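Local coordinates for protease Do-like 2, chloroplastic (Arabidopsis thaliana, PDB 4FLN) that carries out the primary cleavage of the photodamaged D1 protein of photosystem II as a serine protease, resting as a hexamer held by an internal PDZ ligand, at the interface of chains A and B. Numbering follows the deposited sequence. Chains: chain A/B, Protease Do-like 2, chloroplastic.

The interface of chains A and B. Residues chain A 44, 48, 104; chain B 319-320.
B:Ser319 and B:Glu320, the latter with an extended backbone (phi/psi -117/155°) just ahead of strand 321-323, lie against A:Ala44 of the first modelled helix, 43-47, against A:Asn48, which follows it with its backbone still helical, and against the loop residue A:Arg104. The patch forms part of a contact between subunits of the protease hexamer: B:Ser319 and B:Glu320 belong to a PDZ domain of one chain, A:Arg104 to the protease domain of the other. The centre of the patch is about 24 Å from A:His91 of the catalytic charge relay. B:Ser319 points its hydroxyl towards A:Ala44, A:Asn48 and A:Arg104. Its CB packs on the methyl CB of A:Ala44 at 3.9 Å. The hydroxyl OG of B:Ser319 stands 3.8 Å from the amide ND2 of A:Asn48, too far for a hydrogen bond. The extended chain of A:Arg104, with CG anti to the backbone N (chi1 -177°), carries the guanidinium out towards B:Glu320. Its NH1 makes a weak hydrogen bond within chain A to OD1 of A:Asn48. The other terminal nitrogen, NH2, passes 3.9 Å from CG of B:Glu320. The guanidinium and carboxylate planes are inclined by 46°, and the two groups, probably oppositely charged, are linked through water rather than paired directly. This water lies in the guanidinium plane at its edge, 2.8 Å from A:Arg104 NH2 and 3.2 Å from the carboxylate OE1 of B:Glu320.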
# COMPACT_ATOMS: atom_id res chain seq x y z
N ALA A 44 -13.16 37.91 -26.17
CA ALA A 44 -12.01 38.17 -25.30
C ALA A 44 -12.35 39.25 -24.28
O ALA A 44 -11.62 39.44 -23.30
CB ALA A 44 -10.78 38.55 -26.11
N ASN A 48 -11.50 39.10 -20.00
CA ASN A 48 -10.70 40.14 -19.39
C ASN A 48 -11.16 40.51 -17.98
O ASN A 48 -10.42 41.15 -17.22
CB ASN A 48 -10.61 41.38 -20.29
CG ASN A 48 -9.76 41.14 -21.54
OD1 ASN A 48 -8.78 40.40 -21.53
ND2 ASN A 48 -10.15 41.79 -22.63
N ARG A 104 -5.47 39.49 -16.85
CA ARG A 104 -5.06 38.76 -18.03
C ARG A 104 -4.20 39.66 -18.91
O ARG A 104 -4.43 40.87 -18.99
CB ARG A 104 -6.28 38.28 -18.80
CG ARG A 104 -5.96 37.45 -20.01
CD ARG A 104 -7.18 36.68 -20.43
NE ARG A 104 -7.00 36.06 -21.73
CZ ARG A 104 -7.68 36.42 -22.81
NH1 ARG A 104 -8.58 37.39 -22.73
NH2 ARG A 104 -7.46 35.82 -23.97
N SER B 319 -5.33 40.12 -27.91
CA SER B 319 -5.67 40.25 -26.49
C SER B 319 -4.72 39.48 -25.57
O SER B 319 -4.89 39.49 -24.34
CB SER B 319 -7.12 39.82 -26.26
OG SER B 319 -7.72 40.57 -25.22
N GLU B 320 -3.73 38.81 -26.15
CA GLU B 320 -2.98 37.78 -25.44
C GLU B 320 -1.49 38.08 -25.23
O GLU B 320 -0.87 38.82 -25.98
CB GLU B 320 -3.13 36.44 -26.16
CG GLU B 320 -4.57 36.07 -26.52
CD GLU B 320 -4.71 34.66 -27.06
OE1 GLU B 320 -5.74 34.37 -27.72
OE2 GLU B 320 -3.81 33.82 -26.83
O HOH W 1 -8.41 35.61 -26.60